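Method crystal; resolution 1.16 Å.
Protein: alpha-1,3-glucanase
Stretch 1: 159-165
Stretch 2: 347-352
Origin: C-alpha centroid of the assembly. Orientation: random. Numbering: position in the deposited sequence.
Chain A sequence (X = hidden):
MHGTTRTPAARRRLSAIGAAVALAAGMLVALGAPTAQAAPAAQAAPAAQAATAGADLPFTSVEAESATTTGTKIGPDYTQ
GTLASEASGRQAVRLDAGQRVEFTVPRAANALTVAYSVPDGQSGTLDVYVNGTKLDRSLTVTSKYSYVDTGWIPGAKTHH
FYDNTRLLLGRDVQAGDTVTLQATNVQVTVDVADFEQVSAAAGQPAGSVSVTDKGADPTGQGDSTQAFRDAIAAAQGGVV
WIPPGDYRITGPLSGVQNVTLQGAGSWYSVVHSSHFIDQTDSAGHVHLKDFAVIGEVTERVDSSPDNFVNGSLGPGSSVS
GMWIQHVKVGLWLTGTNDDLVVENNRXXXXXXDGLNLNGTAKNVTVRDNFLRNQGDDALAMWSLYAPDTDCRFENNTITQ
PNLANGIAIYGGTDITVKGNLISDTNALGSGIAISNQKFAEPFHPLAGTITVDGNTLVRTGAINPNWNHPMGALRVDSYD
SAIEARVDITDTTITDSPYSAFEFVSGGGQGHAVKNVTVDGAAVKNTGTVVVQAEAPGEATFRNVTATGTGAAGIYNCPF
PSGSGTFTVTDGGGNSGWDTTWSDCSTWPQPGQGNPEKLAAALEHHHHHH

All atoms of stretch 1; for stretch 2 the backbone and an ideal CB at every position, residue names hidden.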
# COMPACT_ATOMS: atom_id res chain seq x y z
N HIS A 159 13.59 -8.85 2.45
CA HIS A 159 12.31 -8.36 2.92
C HIS A 159 11.20 -9.20 2.29
O HIS A 159 11.45 -10.21 1.64
CB HIS A 159 12.17 -6.85 2.66
CG HIS A 159 12.38 -6.45 1.23
ND1 HIS A 159 13.63 -6.22 0.70
CD2 HIS A 159 11.50 -6.24 0.23
CE1 HIS A 159 13.51 -5.88 -0.57
NE2 HIS A 159 12.23 -5.87 -0.88
N HIS A 160 9.95 -8.77 2.51
CA HIS A 160 8.80 -9.42 1.89
C HIS A 160 8.61 -10.84 2.43
O HIS A 160 8.48 -11.80 1.67
CB HIS A 160 8.94 -9.41 0.36
CG HIS A 160 7.65 -9.34 -0.39
ND1 HIS A 160 6.87 -8.20 -0.45
CD2 HIS A 160 7.02 -10.27 -1.16
CE1 HIS A 160 5.81 -8.44 -1.21
NE2 HIS A 160 5.88 -9.68 -1.65
N PHE A 161 8.62 -10.97 3.76
CA PHE A 161 8.57 -12.29 4.39
C PHE A 161 7.18 -12.90 4.37
O PHE A 161 7.04 -14.13 4.46
CB PHE A 161 9.01 -12.19 5.85
CG PHE A 161 10.32 -11.49 6.04
CD1 PHE A 161 11.43 -11.86 5.30
CD2 PHE A 161 10.44 -10.47 6.96
CE1 PHE A 161 12.64 -11.21 5.48
CE2 PHE A 161 11.64 -9.82 7.14
CZ PHE A 161 12.74 -10.19 6.40
N TYR A 162 6.14 -12.07 4.31
CA TYR A 162 4.77 -12.53 4.43
C TYR A 162 4.13 -12.67 3.05
O TYR A 162 4.72 -12.32 2.02
CB TYR A 162 3.95 -11.58 5.33
CG TYR A 162 4.41 -11.59 6.77
CD1 TYR A 162 5.49 -10.82 7.18
CD2 TYR A 162 3.79 -12.41 7.72
CE1 TYR A 162 5.94 -10.85 8.49
CE2 TYR A 162 4.23 -12.46 9.03
CZ TYR A 162 5.31 -11.67 9.41
OH TYR A 162 5.75 -11.72 10.71
N ASP A 163 2.91 -13.18 3.05
CA ASP A 163 2.13 -13.47 1.86
C ASP A 163 0.69 -13.56 2.34
O ASP A 163 0.43 -13.70 3.53
CB ASP A 163 2.58 -14.81 1.27
CG ASP A 163 1.94 -15.11 -0.05
OD1 ASP A 163 1.92 -14.20 -0.90
OD2 ASP A 163 1.48 -16.26 -0.23
N ASN A 164 -0.25 -13.47 1.40
CA ASN A 164 -1.67 -13.55 1.71
C ASN A 164 -2.28 -14.73 0.98
O ASN A 164 -2.08 -14.91 -0.23
CB ASN A 164 -2.39 -12.26 1.36
CG ASN A 164 -2.09 -11.15 2.35
OD1 ASN A 164 -2.84 -10.92 3.29
ND2 ASN A 164 -0.95 -10.47 2.15
N THR A 165 -3.03 -15.54 1.72
CA THR A 165 -3.72 -16.68 1.16
C THR A 165 -5.20 -16.57 1.51
O THR A 165 -5.55 -16.12 2.61
CB THR A 165 -3.09 -17.99 1.67
OG1 THR A 165 -3.73 -19.10 1.05
CG2 THR A 165 -3.20 -18.10 3.20
N UNK A 347 -4.86 -4.69 -3.47
CA UNK A 347 -3.55 -4.87 -4.07
C UNK A 347 -2.66 -5.45 -2.98
O UNK A 347 -2.34 -4.77 -2.00
CB UNK A 347 -2.99 -3.56 -4.63
N UNK A 348 -2.28 -6.72 -3.15
CA UNK A 348 -1.61 -7.47 -2.10
C UNK A 348 -0.36 -8.13 -2.66
O UNK A 348 -0.37 -8.64 -3.78
CB UNK A 348 -2.55 -8.52 -1.49
N UNK A 349 0.69 -8.16 -1.85
CA UNK A 349 1.87 -8.98 -2.15
C UNK A 349 2.46 -8.63 -3.52
O UNK A 349 2.45 -9.42 -4.47
CB UNK A 349 1.51 -10.47 -2.10
N UNK A 350 2.99 -7.41 -3.61
CA UNK A 350 3.67 -6.97 -4.82
C UNK A 350 5.13 -6.72 -4.49
O UNK A 350 5.45 -6.25 -3.39
CB UNK A 350 3.02 -5.71 -5.40
N UNK A 351 6.03 -7.05 -5.41
CA UNK A 351 7.45 -6.89 -5.07
C UNK A 351 7.94 -5.46 -5.22
O UNK A 351 9.06 -5.16 -4.78
CB UNK A 351 8.30 -7.81 -5.95
N UNK A 352 7.13 -4.57 -5.79
CA UNK A 352 7.44 -3.14 -5.81
C UNK A 352 6.16 -2.37 -5.46
O UNK A 352 5.36 -2.85 -4.65
CB UNK A 352 7.99 -2.71 -7.17

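Position 347 lies in a strand, with phi/psi of -126/111. Its ideal CB has nothing of stretch 1 within 5.5 Å. Stretch 1 therefore sets no demand here, and the extended backbone would suit a beta-branched residue among many others. The deposited residue is Ile347, with chi1 m and chi2 t. It makes no contact with stretch 1.

Position 348 is also extended, at -130/142, but its CA-to-CB bond points toward stretch 1. The ideal CB is 4.4 Å from Asn164 ND2. What stretch 1 offers nearby is the Asn164 side chain, with its ND2 amide nitrogen nearest. A polar residue could look for a hydrogen bond, and an aliphatic one could pack against the CB of Asn164. The residue is Leu348, with chi1 m and chi2 t. It takes the packing role: its CD1 lies 4.3 Å from Asn164 CB.

Position 349 is the centre of the contact. Phi and psi are both positive, at 57/67, a left-handed conformation that favours Gly, Asn or Asp. The CA-to-CB bond runs sideways. Its ideal CB is 3.9 Å from Asp163 OD1, 4.5 Å from His160 NE2 and 4.9 Å from Asn164 ND2. The amide donors of Asn164, in backbone and side chain, call for an acceptor on a short side chain, so Asn or Asp would fit. The nearby Asp163 carboxylate argues against a second negative charge and would by itself favour Asn. Nevertheless the residue is Asp349. With chi1 m, its end comes nearer to stretch 1 than the sideways CB suggests. Asn164 N donates to Asp349 OD2 at 2.9 Å, and Asn164 ND2 donates to Asp349 OD1, also at 2.9 Å. A weak bond runs from Asn164 ND2 to Asp349 OD2 at 3.4 Å. Both carboxylate oxygens thus receive hydrogen bonds from one residue. Like charges also come close: Asp163 OD1 and Asp349 OD2 are 3.1 Å apart, two acceptors with no hydrogen bond between them. Both oxygens also have hydrogen bonds elsewhere in the structure. A water joins His160 NE2, at 2.7 Å, to Asp349 O, at 3.1 Å; the latter bond is weak.

Position 350 points its CB away from stretch 1, with no atom of it within 5.5 Å. Many residues would serve. The backbone makes the contact: His160 CE1 is 3.1 Å from the carbonyl O of this residue. It is Thr350, chi1 p, and its OG1 donates to O of residue 352 at 3.0 Å.

Position 351 has a sideways CB, 5.3 Å from His160 NE2. A small or medium side chain, polar or aliphatic, could border the imidazole. The residue is Thr351, chi1 p, whose CG2 lies 4.4 Å from His160 NE2. A second water donates to the backbone Thr351 O at 2.7 Å and is hydrogen-bonded to His159 NE2 at 2.8 Å.

Position 352 points away and touches nothing of stretch 1. The choice is open; the residue is Ala352.

Stretch 2, residues 347-352: ILDTTA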
# COMPACT_ATOMS: atom_id res chain seq x y z
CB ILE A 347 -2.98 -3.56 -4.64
CG1 ILE A 347 -3.95 -2.97 -5.67
CG2 ILE A 347 -1.62 -3.81 -5.29
CD1 ILE A 347 -3.60 -1.56 -6.13
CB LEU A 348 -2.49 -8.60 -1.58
CG LEU A 348 -3.92 -8.19 -1.23
CD1 LEU A 348 -4.74 -9.41 -0.93
CD2 LEU A 348 -3.88 -7.27 -0.04
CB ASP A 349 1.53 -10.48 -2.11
CG ASP A 349 0.85 -10.91 -0.83
OD1 ASP A 349 1.24 -10.45 0.27
OD2 ASP A 349 -0.06 -11.76 -0.92
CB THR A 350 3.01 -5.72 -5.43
OG1 THR A 350 3.02 -4.64 -4.49
CG2 THR A 350 1.56 -5.99 -5.83
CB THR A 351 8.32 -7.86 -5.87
OG1 THR A 351 8.15 -7.61 -7.26
CG2 THR A 351 7.96 -9.30 -5.54
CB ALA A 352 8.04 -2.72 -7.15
O HOH W 1 11.09 -4.61 -3.08
O HOH W 2 4.72 -11.29 -3.48
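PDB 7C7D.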